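Local coordinates for lipoprotein, putative (Bacillus anthracis, PDB 4O4A) that is of unknown function; it is a putative lipoprotein of an uncharacterised family and may be lipid-binding, at residues Glu36-Asp41 and Glu151-Asp156; Glu52-Glu57 and Ser61-Ala66. One frame throughout, in Å; residues are numbered along the deposited sequence.

Contact 1: residues Glu36-Asp41 and Glu151-Asp156; sequences EEYEGD and EKKMRD
The contact lies where strand 40-45 begins and helix 149-166, the last helix of the chain, runs past it, and Lys153 makes the helix side of it against Tyr38 and Asp41. Its geometry is that of one long side chain bridging a gap: the nearest CA atoms, Asp41 and Lys153, are 8.1 Å apart, and the two segments bury 107 Å² in total. Lys153 leaves the helix with CG anti to the backbone N (chi1 177°) and runs straight through chi2, which carries Lys153 CD to 4.1 Å from Asp41 CB. The bend at chi3 (-90°) then turns Lys153 CE to 3.6 Å from Asp41 O, and a second bend at chi4 turns NZ. Tyr38 comes from the opposite direction, its phenol end meeting the lysine end, with Tyr38 OH 3.3 Å from Lys153 CE. The helix thus contributes the CD and CE methylenes, touched by two oxygens and Asp41 CB; the segments share no hydrogen bond. The Tyr38 hydroxyl is placed to donate within its own segment, to Asp41 O, though the modelled 2.5 Å between Tyr38 OH and Asp41 O is doubtful at 2.75 Å resolution. The ammonium group is engaged elsewhere, by Asp68 O, while the Asp41 carboxylate forms a salt bridge with Arg140. Consistent with this, Asp41 OD2 and Lys153 NZ lie 6.6 Å apart, not paired. On the helix itself Lys152 NZ meets the syn lone pair of Asp156 OD2 at 2.7 Å, a salt bridge one turn long. Gly40 pairs by backbone with Val126 of strand 117-126, and selenomethionine 154 packs on Ile43 and Phe121, so this part of the helix packs against strands 40-45 and 117-126 of the four-stranded sheet.

Contact 2: residues Glu52-Glu57 and Ser61-Ala66; sequences ELLPKE and SVVTFA
This contact lies within a short antiparallel hairpin, strands 56-57 and 60-64, at the margin of the five-stranded sheet, and runs from beside the turn to the open end, with Leu54 to Glu57 against Ser61, Val62 and Val63. The register is set by Lys56 and Ser61, a non-hydrogen-bonded pair with CA atoms 4.7 Å apart. Next to it, Val62 N donates to Pro55 O at 3.0 Å, with an N-H...O angle of 143° and the donor tilted 19° from the carbonyl plane. The reciprocal bond is absent because a proline nitrogen carries no hydrogen; Pro55 CD rests on Val62 O instead, 3.4 Å away. Pro55 O also receives a CA-H...O contact from Ser61 CA.

Side chains flank this ladder on both faces. Leu54, with CG beside its backbone N (chi1 -65°), brings both methyls to Val63: Leu54 CD1 and CD2 are each 4.0 Å from Val63 CG2, while Leu54 CD2 also lies 3.5 Å from Val62 O. On the other face the extended chain of Glu57 passes obliquely over Val62, Glu57 CG being 3.7 Å from Val62 CG2. Its carboxylate goes on to a salt bridge with Arg96, and the Val63 side chain also touches Val44 and Ala71 of the four-stranded sheet. Strand 30-35 bonds to the far side of strand 60-64. With a single conventional hydrogen bond across the two segments, their 335 Å² of buried surface owes much to apolar side chains and to carbon atoms lying on backbone oxygens, consistent with a ladder that proline cuts short.

From the N terminus, strand 30-35 of the five-stranded sheet leads through the loop of 36-41 into strand 40-45 of the four-stranded sheet, where contact 1 begins. The chain then crosses to 52-57 and turns back at once into 61-66, so contact 2 closes a tight hairpin with only three residues between its segments. Contact 1, with 109 residues between its two segments, closes when helix 149-166 returns to the entrance of strand 40-45; the hairpin therefore lies wholly within that span, and the two do not cross. Their centres are about 18 Å apart on opposite sides of the chain's centre: contact 2 finishes an edge of one sheet, contact 1 brings the C-terminal helix against the start of a strand of the other.

Contact 1: residues Glu36-Asp41 and Glu151-Asp156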
ATOM      1  N   GLU B  36     -28.870  -1.978   3.144  1.00 50.78           N
ATOM      2  CA  GLU B  36     -28.624  -2.192   1.709  1.00 55.95           C
ATOM      3  C   GLU B  36     -27.310  -1.653   1.163  1.00 57.12           C
ATOM      4  O   GLU B  36     -26.734  -2.236   0.246  1.00 53.02           O
ATOM      5  CB  GLU B  36     -29.760  -1.600   0.885  1.00 59.15           C
ATOM      6  CG  GLU B  36     -29.868  -0.093   0.959  1.00 62.35           C
ATOM      7  CD  GLU B  36     -31.027   0.438   0.151  1.00 69.87           C
ATOM      8  OE1 GLU B  36     -31.768  -0.381  -0.442  1.00 68.22           O
ATOM      9  OE2 GLU B  36     -31.200   1.680   0.118  1.00 79.39           O
ATOM     10  N   GLU B  37     -26.846  -0.541   1.713  1.00 59.77           N
ATOM     11  CA  GLU B  37     -25.615   0.064   1.234  1.00 66.27           C
ATOM     12  C   GLU B  37     -24.352  -0.583   1.800  1.00 59.38           C
ATOM     13  O   GLU B  37     -23.257  -0.343   1.288  1.00 60.13           O
ATOM     14  CB  GLU B  37     -25.617   1.595   1.473  1.00 75.86           C
ATOM     15  CG  GLU B  37     -25.882   2.069   2.913  1.00 84.40           C
ATOM     16  CD  GLU B  37     -27.364   2.055   3.326  1.00 92.36           C
ATOM     17  OE1 GLU B  37     -27.684   1.501   4.407  1.00 94.35           O
ATOM     18  OE2 GLU B  37     -28.212   2.587   2.573  1.00 96.00           O
ATOM     19  N   TYR B  38     -24.493  -1.422   2.824  1.00 53.50           N
ATOM     20  CA  TYR B  38     -23.323  -2.043   3.448  1.00 48.54           C
ATOM     21  C   TYR B  38     -22.744  -3.220   2.691  1.00 45.78           C
ATOM     22  O   TYR B  38     -23.460  -4.011   2.069  1.00 46.23           O
ATOM     23  CB  TYR B  38     -23.637  -2.507   4.857  1.00 45.72           C
ATOM     24  CG  TYR B  38     -22.402  -2.972   5.603  1.00 42.70           C
ATOM     25  CD1 TYR B  38     -21.556  -2.046   6.228  1.00 42.82           C
ATOM     26  CD2 TYR B  38     -22.072  -4.320   5.684  1.00 39.23           C
ATOM     27  CE1 TYR B  38     -20.425  -2.452   6.906  1.00 39.53           C
ATOM     28  CE2 TYR B  38     -20.944  -4.732   6.362  1.00 38.16           C
ATOM     29  CZ  TYR B  38     -20.131  -3.787   6.971  1.00 38.47           C
ATOM     30  OH  TYR B  38     -19.022  -4.179   7.642  1.00 38.29           O
ATOM     31  N   GLU B  39     -21.425  -3.317   2.755  1.00 44.87           N
ATOM     32  CA  GLU B  39     -20.708  -4.398   2.124  1.00 46.00           C
ATOM     33  C   GLU B  39     -19.532  -4.699   3.017  1.00 44.02           C
ATOM     34  O   GLU B  39     -18.876  -3.789   3.508  1.00 40.54           O
ATOM     35  CB  GLU B  39     -20.250  -4.006   0.716  1.00 53.46           C
ATOM     36  CG  GLU B  39     -19.716  -5.167  -0.124  1.00 62.85           C
ATOM     37  CD  GLU B  39     -19.545  -4.811  -1.604  1.00 74.86           C
ATOM     38  OE1 GLU B  39     -19.481  -3.601  -1.931  1.00 76.25           O
ATOM     39  OE2 GLU B  39     -19.501  -5.746  -2.445  1.00 72.86           O
ATOM     40  N   GLY B  40     -19.286  -5.979   3.269  1.00 42.73           N
ATOM     41  CA  GLY B  40     -18.145  -6.352   4.065  1.00 39.95           C
ATOM     42  C   GLY B  40     -18.426  -7.264   5.222  1.00 38.80           C
ATOM     43  O   GLY B  40     -19.382  -8.024   5.217  1.00 41.80           O
ATOM     44  N   ASP B  41     -17.570  -7.160   6.221  1.00 40.04           N
ATOM     45  CA  ASP B  41     -17.623  -7.993   7.400  1.00 38.86           C
ATOM     46  C   ASP B  41     -18.784  -7.661   8.295  1.00 40.85           C
ATOM     47  O   ASP B  41     -19.134  -6.506   8.438  1.00 40.62           O
ATOM     48  CB  ASP B  41     -16.339  -7.821   8.176  1.00 39.43           C
ATOM     49  CG  ASP B  41     -15.125  -8.193   7.361  1.00 41.82           C
ATOM     50  OD1 ASP B  41     -15.095  -9.320   6.824  1.00 41.28           O
ATOM     51  OD2 ASP B  41     -14.200  -7.362   7.255  1.00 41.70           O
ATOM     52  N   GLU B 151     -10.714  -8.831  12.231  1.00 50.08           N
ATOM     53  CA  GLU B 151     -10.017  -8.861  13.509  1.00 54.36           C
ATOM     54  C   GLU B 151     -10.038  -7.490  14.119  1.00 50.55           C
ATOM     55  O   GLU B 151     -10.296  -7.352  15.317  1.00 51.02           O
ATOM     56  CB  GLU B 151      -8.558  -9.316  13.359  1.00 59.73           C
ATOM     57  CG  GLU B 151      -8.409 -10.777  12.981  1.00 67.43           C
ATOM     58  CD  GLU B 151      -8.890 -11.729  14.069  1.00 81.04           C
ATOM     59  OE1 GLU B 151      -9.017 -11.316  15.248  1.00 91.70           O
ATOM     60  OE2 GLU B 151      -9.134 -12.910  13.748  1.00 97.71           O
ATOM     61  N   LYS B 152      -9.798  -6.470  13.300  1.00 48.55           N
ATOM     62  CA  LYS B 152      -9.804  -5.123  13.807  1.00 52.12           C
ATOM     63  C   LYS B 152     -11.223  -4.697  14.143  1.00 50.47           C
ATOM     64  O   LYS B 152     -11.461  -4.089  15.182  1.00 51.66           O
ATOM     65  CB  LYS B 152      -9.207  -4.129  12.814  1.00 54.54           C
ATOM     66  CG  LYS B 152      -9.060  -2.747  13.440  1.00 60.19           C
ATOM     67  CD  LYS B 152      -8.540  -1.701  12.470  1.00 63.95           C
ATOM     68  CE  LYS B 152      -8.107  -0.446  13.205  1.00 69.53           C
ATOM     69  NZ  LYS B 152      -9.145   0.095  14.109  1.00 68.71           N
ATOM     70  N   LYS B 153     -12.163  -4.993  13.252  1.00 48.03           N
ATOM     71  CA  LYS B 153     -13.556  -4.628  13.491  1.00 46.83           C
ATOM     72  C   LYS B 153     -14.014  -5.179  14.840  1.00 44.21           C
ATOM     73  O   LYS B 153     -14.690  -4.483  15.596  1.00 42.45           O
ATOM     74  CB  LYS B 153     -14.456  -5.130  12.360  1.00 46.83           C
ATOM     75  CG  LYS B 153     -15.936  -4.838  12.580  1.00 49.61           C
ATOM     76  CD  LYS B 153     -16.838  -5.341  11.449  1.00 52.27           C
ATOM     77  CE  LYS B 153     -17.062  -4.328  10.339  1.00 54.81           C
ATOM     78  NZ  LYS B 153     -17.888  -3.204  10.834  1.00 57.93           N
HETATM   79  N   MSE B 154     -13.623  -6.420  15.130  1.00 42.88           N
HETATM   80  CA  MSE B 154     -13.981  -7.093  16.377  1.00 46.87           C
HETATM   81  C   MSE B 154     -13.284  -6.448  17.547  1.00 48.29           C
HETATM   82  O   MSE B 154     -13.880  -6.191  18.596  1.00 48.76           O
HETATM   83  CB  MSE B 154     -13.569  -8.567  16.267  1.00 48.62           C
HETATM   84  CG  MSE B 154     -13.764  -9.351  17.564  1.00 53.83           C
HETATM   85 SE   MSE B 154     -15.661  -9.368  18.126  1.00 66.35          SE
HETATM   86  CE  MSE B 154     -16.188 -11.049  17.327  1.00 67.91           C
ATOM     87  N   ARG B 155     -12.003  -6.201  17.372  1.00 48.56           N
ATOM     88  CA  ARG B 155     -11.204  -5.582  18.395  1.00 51.92           C
ATOM     89  C   ARG B 155     -11.875  -4.289  18.824  1.00 54.26           C
ATOM     90  O   ARG B 155     -12.073  -4.067  20.007  1.00 60.95           O
ATOM     91  CB  ARG B 155      -9.817  -5.288  17.840  1.00 53.31           C
ATOM     92  CG  ARG B 155      -8.815  -4.939  18.901  1.00 59.41           C
ATOM     93  CD  ARG B 155      -7.398  -4.718  18.330  1.00 62.11           C
ATOM     94  NE  ARG B 155      -7.079  -5.687  17.313  1.00 58.46           N
ATOM     95  CZ  ARG B 155      -6.717  -5.423  16.057  1.00 58.08           C
ATOM     96  NH1 ARG B 155      -6.512  -4.184  15.617  1.00 60.28           N
ATOM     97  NH2 ARG B 155      -6.473  -6.438  15.249  1.00 54.74           N
ATOM     98  N   ASP B 156     -12.255  -3.461  17.850  1.00 53.13           N
ATOM     99  CA  ASP B 156     -12.893  -2.178  18.124  1.00 56.20           C
ATOM    100  C   ASP B 156     -14.280  -2.335  18.707  1.00 53.93           C
ATOM    101  O   ASP B 156     -14.671  -1.578  19.588  1.00 62.22           O
ATOM    102  CB  ASP B 156     -12.966  -1.322  16.858  1.00 59.92           C
ATOM    103  CG  ASP B 156     -11.585  -0.958  16.307  1.00 66.76           C
ATOM    104  OD1 ASP B 156     -10.596  -0.955  17.077  1.00 76.80           O
ATOM    105  OD2 ASP B 156     -11.487  -0.661  15.096  1.00 69.88           O
TER

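Contact 2: residues Glu52-Glu57 and Ser61-Ala66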
ATOM      1  N   GLU B  52     -30.410  -4.824  23.613  1.00 61.26           N
ATOM      2  CA  GLU B  52     -31.746  -5.281  23.331  1.00 61.39           C
ATOM      3  C   GLU B  52     -31.720  -6.761  23.007  1.00 57.28           C
ATOM      4  O   GLU B  52     -30.715  -7.293  22.558  1.00 56.11           O
ATOM      5  CB  GLU B  52     -32.356  -4.465  22.192  1.00 64.68           C
ATOM      6  CG  GLU B  52     -32.483  -2.978  22.517  1.00 73.16           C
ATOM      7  CD  GLU B  52     -33.347  -2.685  23.751  1.00 82.38           C
ATOM      8  OE1 GLU B  52     -34.451  -3.280  23.874  1.00 80.00           O
ATOM      9  OE2 GLU B  52     -32.931  -1.836  24.589  1.00 85.35           O
ATOM     10  N   LEU B  53     -32.832  -7.421  23.273  1.00 55.98           N
ATOM     11  CA  LEU B  53     -32.975  -8.831  23.022  1.00 53.69           C
ATOM     12  C   LEU B  53     -33.375  -8.935  21.562  1.00 50.51           C
ATOM     13  O   LEU B  53     -33.893  -7.977  20.988  1.00 52.03           O
ATOM     14  CB  LEU B  53     -34.105  -9.373  23.921  1.00 56.58           C
ATOM     15  CG  LEU B  53     -33.995 -10.735  24.572  1.00 57.70           C
ATOM     16  CD1 LEU B  53     -32.621 -10.899  25.176  1.00 59.40           C
ATOM     17  CD2 LEU B  53     -35.071 -10.938  25.637  1.00 58.65           C
ATOM     18  N   LEU B  54     -33.120 -10.072  20.928  1.00 49.65           N
ATOM     19  CA  LEU B  54     -33.499 -10.209  19.523  1.00 47.44           C
ATOM     20  C   LEU B  54     -35.007 -10.297  19.404  1.00 48.25           C
ATOM     21  O   LEU B  54     -35.638 -11.151  20.040  1.00 50.04           O
ATOM     22  CB  LEU B  54     -32.841 -11.430  18.883  1.00 46.19           C
ATOM     23  CG  LEU B  54     -31.307 -11.388  18.781  1.00 47.58           C
ATOM     24  CD1 LEU B  54     -30.791 -12.649  18.104  1.00 47.24           C
ATOM     25  CD2 LEU B  54     -30.820 -10.160  18.027  1.00 46.51           C
ATOM     26  N   PRO B  55     -35.604  -9.392  18.607  1.00 48.21           N
ATOM     27  CA  PRO B  55     -37.047  -9.460  18.404  1.00 48.91           C
ATOM     28  C   PRO B  55     -37.405 -10.766  17.714  1.00 47.22           C
ATOM     29  O   PRO B  55     -36.539 -11.398  17.106  1.00 44.26           O
ATOM     30  CB  PRO B  55     -37.333  -8.296  17.453  1.00 49.67           C
ATOM     31  CG  PRO B  55     -36.143  -7.417  17.512  1.00 49.29           C
ATOM     32  CD  PRO B  55     -34.986  -8.288  17.856  1.00 47.16           C
ATOM     33  N   LYS B  56     -38.654 -11.176  17.825  1.00 49.51           N
ATOM     34  CA  LYS B  56     -39.104 -12.396  17.174  1.00 53.57           C
ATOM     35  C   LYS B  56     -40.216 -12.154  16.195  1.00 51.69           C
ATOM     36  O   LYS B  56     -41.150 -11.436  16.495  1.00 57.01           O
ATOM     37  CB  LYS B  56     -39.555 -13.455  18.175  1.00 60.09           C
ATOM     38  CG  LYS B  56     -38.359 -14.139  18.773  1.00 69.48           C
ATOM     39  CD  LYS B  56     -38.733 -15.348  19.594  1.00 80.52           C
ATOM     40  CE  LYS B  56     -37.472 -16.067  20.061  1.00 91.22           C
ATOM     41  NZ  LYS B  56     -37.749 -17.362  20.742  1.00 96.70           N
ATOM     42  N   GLU B  57     -40.091 -12.756  15.025  1.00 49.31           N
ATOM     43  CA  GLU B  57     -41.111 -12.681  13.992  1.00 50.07           C
ATOM     44  C   GLU B  57     -41.449 -14.094  13.654  1.00 49.84           C
ATOM     45  O   GLU B  57     -40.651 -14.797  13.042  1.00 52.67           O
ATOM     46  CB  GLU B  57     -40.607 -11.981  12.762  1.00 49.42           C
ATOM     47  CG  GLU B  57     -40.332 -10.515  12.974  1.00 51.55           C
ATOM     48  CD  GLU B  57     -39.890  -9.842  11.698  1.00 53.09           C
ATOM     49  OE1 GLU B  57     -39.913 -10.513  10.627  1.00 55.97           O
ATOM     50  OE2 GLU B  57     -39.517  -8.653  11.767  1.00 49.79           O
ATOM     51  N   SER B  61     -35.639 -15.388  14.902  1.00 43.16           N
ATOM     52  CA  SER B  61     -35.039 -14.340  15.717  1.00 45.15           C
ATOM     53  C   SER B  61     -34.547 -13.360  14.690  1.00 41.11           C
ATOM     54  O   SER B  61     -34.140 -13.760  13.605  1.00 39.86           O
ATOM     55  CB  SER B  61     -33.866 -14.857  16.548  1.00 49.41           C
ATOM     56  OG  SER B  61     -34.276 -15.853  17.460  1.00 52.41           O
ATOM     57  N   VAL B  62     -34.579 -12.078  15.005  1.00 41.34           N
ATOM     58  CA  VAL B  62     -34.203 -11.076  14.010  1.00 40.43           C
ATOM     59  C   VAL B  62     -32.986 -10.284  14.416  1.00 37.85           C
ATOM     60  O   VAL B  62     -33.010  -9.591  15.416  1.00 36.96           O
ATOM     61  CB  VAL B  62     -35.353 -10.084  13.762  1.00 41.95           C
ATOM     62  CG1 VAL B  62     -35.009  -9.136  12.622  1.00 41.02           C
ATOM     63  CG2 VAL B  62     -36.633 -10.826  13.436  1.00 43.73           C
ATOM     64  N   VAL B  63     -31.935 -10.387  13.610  1.00 37.22           N
ATOM     65  CA  VAL B  63     -30.713  -9.653  13.838  1.00 38.39           C
ATOM     66  C   VAL B  63     -30.707  -8.474  12.902  1.00 40.32           C
ATOM     67  O   VAL B  63     -30.770  -8.644  11.692  1.00 41.71           O
ATOM     68  CB  VAL B  63     -29.462 -10.497  13.566  1.00 39.06           C
ATOM     69  CG1 VAL B  63     -28.215  -9.626  13.629  1.00 43.44           C
ATOM     70  CG2 VAL B  63     -29.357 -11.636  14.562  1.00 39.16           C
ATOM     71  N   THR B  64     -30.641  -7.277  13.472  1.00 45.20           N
ATOM     72  CA  THR B  64     -30.602  -6.050  12.699  1.00 45.64           C
ATOM     73  C   THR B  64     -29.244  -5.440  12.861  1.00 46.49           C
ATOM     74  O   THR B  64     -28.854  -5.076  13.965  1.00 53.60           O
ATOM     75  CB  THR B  64     -31.639  -5.036  13.182  1.00 47.84           C
ATOM     76  OG1 THR B  64     -32.950  -5.534  12.906  1.00 52.25           O
ATOM     77  CG2 THR B  64     -31.466  -3.727  12.462  1.00 49.95           C
ATOM     78  N   PHE B  65     -28.505  -5.352  11.767  1.00 44.15           N
ATOM     79  CA  PHE B  65     -27.184  -4.775  11.822  1.00 43.64           C
ATOM     80  C   PHE B  65     -27.271  -3.275  11.758  1.00 44.17           C
ATOM     81  O   PHE B  65     -28.122  -2.718  11.089  1.00 46.04           O
ATOM     82  CB  PHE B  65     -26.297  -5.287  10.676  1.00 41.04           C
ATOM     83  CG  PHE B  65     -25.911  -6.729  10.813  1.00 39.67           C
ATOM     84  CD1 PHE B  65     -24.936  -7.110  11.723  1.00 41.04           C
ATOM     85  CD2 PHE B  65     -26.514  -7.708  10.034  1.00 39.27           C
ATOM     86  CE1 PHE B  65     -24.573  -8.441  11.868  1.00 40.73           C
ATOM     87  CE2 PHE B  65     -26.158  -9.045  10.168  1.00 38.19           C
ATOM     88  CZ  PHE B  65     -25.185  -9.411  11.087  1.00 38.83           C
ATOM     89  N   ALA B  66     -26.364  -2.624  12.458  1.00 44.84           N
ATOM     90  CA  ALA B  66     -26.276  -1.196  12.410  1.00 46.20           C
ATOM     91  C   ALA B  66     -25.549  -0.842  11.102  1.00 46.37           C
ATOM     92  O   ALA B  66     -25.047  -1.720  10.393  1.00 42.20           O
ATOM     93  CB  ALA B  66     -25.501  -0.686  13.608  1.00 47.58           C
TER